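Local coordinates for endoribonuclease YbeY (Aquifex aeolicus, PDB 1OZ9), which is probably a zinc-dependent, single strand-specific endoribonuclease that acts in ribosome quality control and in maturing the 3' end of 16S rRNA, at residues L101-L105 / E106-K110. Sequence-based numbering, arbitrary orientation.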
ATOM      1  N   LEU A 101       0.350  16.530   7.977  1.00 22.13           N
ATOM      2  CA  LEU A 101       0.915  15.780   9.093  1.00 22.60           C
ATOM      3  C   LEU A 101       2.302  16.217   9.524  1.00 23.02           C
ATOM      4  O   LEU A 101       2.793  15.808  10.580  1.00 23.19           O
ATOM      5  CB  LEU A 101       0.926  14.299   8.784  1.00 22.70           C
ATOM      6  CG  LEU A 101      -0.463  13.685   8.698  1.00 23.00           C
ATOM      7  CD1 LEU A 101      -0.366  12.289   8.098  1.00 22.81           C
ATOM      8  CD2 LEU A 101      -1.133  13.687  10.091  1.00 23.70           C
ATOM      9  N   GLY A 102       2.941  17.034   8.701  1.00 22.70           N
ATOM     10  CA  GLY A 102       4.252  17.530   9.045  1.00 22.54           C
ATOM     11  C   GLY A 102       5.387  16.560   8.776  1.00 21.69           C
ATOM     12  O   GLY A 102       6.377  16.554   9.510  1.00 21.74           O
ATOM     13  N   HIS A 103       5.257  15.725   7.752  1.00 20.82           N
ATOM     14  CA  HIS A 103       6.391  14.883   7.361  1.00 20.35           C
ATOM     15  C   HIS A 103       6.641  14.886   5.854  1.00 19.56           C
ATOM     16  O   HIS A 103       5.910  15.506   5.114  1.00 19.35           O
ATOM     17  CB  HIS A 103       6.330  13.446   7.922  1.00 20.43           C
ATOM     18  CG  HIS A 103       5.074  12.688   7.608  1.00 21.21           C
ATOM     19  ND1 HIS A 103       4.243  12.202   8.595  1.00 21.91           N
ATOM     20  CD2 HIS A 103       4.540  12.272   6.432  1.00 21.75           C
ATOM     21  CE1 HIS A 103       3.245  11.531   8.048  1.00 20.88           C
ATOM     22  NE2 HIS A 103       3.392  11.568   6.734  1.00 20.39           N
ATOM     23  N   SER A 104       7.673  14.179   5.412  1.00 19.03           N
ATOM     24  CA  SER A 104       8.009  14.178   3.989  1.00 18.20           C
ATOM     25  C   SER A 104       7.039  13.371   3.128  1.00 17.35           C
ATOM     26  O   SER A 104       6.298  12.526   3.620  1.00 15.75           O
ATOM     27  CB  SER A 104       9.439  13.682   3.778  1.00 18.68           C
ATOM     28  OG  SER A 104       9.523  12.283   3.997  1.00 16.16           O
ATOM     29  N   LEU A 105       7.036  13.661   1.833  1.00 17.21           N
ATOM     30  CA  LEU A 105       6.256  12.865   0.889  1.00 17.11           C
ATOM     31  C   LEU A 105       6.722  11.406   0.923  1.00 17.39           C
ATOM     32  O   LEU A 105       5.901  10.455   0.887  1.00 15.95           O
ATOM     33  CB  LEU A 105       6.379  13.427  -0.526  1.00 16.91           C
ATOM     34  CG  LEU A 105       5.749  12.559  -1.628  1.00 16.22           C
ATOM     35  CD1 LEU A 105       4.277  12.441  -1.390  1.00 15.78           C
ATOM     36  CD2 LEU A 105       5.993  13.206  -2.995  1.00 17.48           C
ATOM     37  N   GLU A 106       8.036  11.220   1.006  1.00 17.63           N
ATOM     38  CA  GLU A 106       8.580   9.859   1.038  1.00 17.77           C
ATOM     39  C   GLU A 106       8.055   9.150   2.255  1.00 18.03           C
ATOM     40  O   GLU A 106       7.669   7.994   2.169  1.00 17.74           O
ATOM     41  CB  GLU A 106      10.109   9.830   1.072  1.00 18.25           C
ATOM     42  CG  GLU A 106      10.725  10.343  -0.208  1.00 20.15           C
ATOM     43  CD  GLU A 106      12.211  10.036  -0.348  1.00 23.93           C
ATOM     44  OE1 GLU A 106      12.778   9.282   0.478  1.00 23.48           O
ATOM     45  OE2 GLU A 106      12.814  10.570  -1.300  1.00 21.71           O
ATOM     46  N   GLU A 107       8.033   9.843   3.391  1.00 18.24           N
ATOM     47  CA  GLU A 107       7.529   9.203   4.592  1.00 19.30           C
ATOM     48  C   GLU A 107       6.051   8.830   4.422  1.00 18.22           C
ATOM     49  O   GLU A 107       5.637   7.736   4.826  1.00 18.37           O
ATOM     50  CB  GLU A 107       7.737  10.078   5.827  1.00 19.69           C
ATOM     51  CG  GLU A 107       7.146   9.472   7.099  1.00 23.72           C
ATOM     52  CD  GLU A 107       7.880   8.222   7.604  1.00 29.13           C
ATOM     53  OE1 GLU A 107       9.108   8.088   7.389  1.00 30.51           O
ATOM     54  OE2 GLU A 107       7.221   7.361   8.237  1.00 31.60           O
ATOM     55  N   GLU A 108       5.268   9.702   3.793  1.00 17.72           N
ATOM     56  CA  GLU A 108       3.838   9.428   3.614  1.00 17.36           C
ATOM     57  C   GLU A 108       3.622   8.268   2.638  1.00 17.79           C
ATOM     58  O   GLU A 108       2.771   7.379   2.851  1.00 15.95           O
ATOM     59  CB  GLU A 108       3.081  10.693   3.168  1.00 17.69           C
ATOM     60  CG  GLU A 108       1.562  10.507   2.992  1.00 17.15           C
ATOM     61  CD  GLU A 108       0.830  10.192   4.301  1.00 21.76           C
ATOM     62  OE1 GLU A 108       1.440  10.304   5.402  1.00 18.12           O
ATOM     63  OE2 GLU A 108      -0.375   9.835   4.229  1.00 22.14           O
ATOM     64  N   VAL A 109       4.399   8.253   1.561  1.00 16.47           N
ATOM     65  CA  VAL A 109       4.257   7.162   0.617  1.00 16.72           C
ATOM     66  C   VAL A 109       4.642   5.813   1.232  1.00 16.85           C
ATOM     67  O   VAL A 109       3.988   4.799   0.996  1.00 17.39           O
ATOM     68  CB  VAL A 109       5.040   7.459  -0.670  1.00 17.25           C
ATOM     69  CG1 VAL A 109       5.085   6.207  -1.564  1.00 17.35           C
ATOM     70  CG2 VAL A 109       4.353   8.650  -1.372  1.00 17.23           C
ATOM     71  N   LYS A 110       5.715   5.808   1.999  1.00 16.82           N
ATOM     72  CA  LYS A 110       6.170   4.606   2.695  1.00 18.03           C
ATOM     73  C   LYS A 110       5.062   4.075   3.621  1.00 18.04           C
ATOM     74  O   LYS A 110       4.737   2.864   3.632  1.00 18.87           O
ATOM     75  CB  LYS A 110       7.429   4.905   3.521  1.00 17.48           C
ATOM     76  CG  LYS A 110       7.966   3.690   4.323  1.00 20.97           C
ATOM     77  CD  LYS A 110       9.252   4.038   5.091  1.00 26.49           C
ATOM     78  CE  LYS A 110       8.964   4.917   6.279  1.00 30.13           C
ATOM     79  NZ  LYS A 110      10.207   5.350   7.011  1.00 32.95           N
TER
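H103 NE2 donates to E108 OE1 over 2.7 Å, a bond that lies in the plane of the imidazole and meets the carboxylate oxygen on its anti side. Ring and carboxylate are nearly coplanar, 17° apart. Because CG of H103 sits between the backbone N and the carbonyl carbon (chi1 55°), the ring folds forward over the first turn of the helix, while E108 bends at chi2 (65°) to bring its carboxylate to the ring edge. E107 CG packs over one face of the imidazole, 4.0 Å from the ring centroid, in a CH-pi contact. These contacts link the loop to the N-terminus of helix 105-120, reached through G102, the first residue after helix 91-101 to leave helical backbone angles, with positive phi. S104 is the N-cap: its OG accepts from E107 N at 2.9 Å, and its carbonyl O takes E108 N. With an alanine in place of H103, E108 OE1 would probably lose its hydrogen-bond donor, and E107 CG the ring face it packs on. Further out, E107 OE1 receives K110 NZ at 3.0 Å in a salt bridge, and OE2 pairs with R111. L105, at the start of the helix, sets CD1 against CG2 of V109 one turn later, 3.8 Å away, and the leucine also reaches A94 and E95, tying the helix start to helix 91-101.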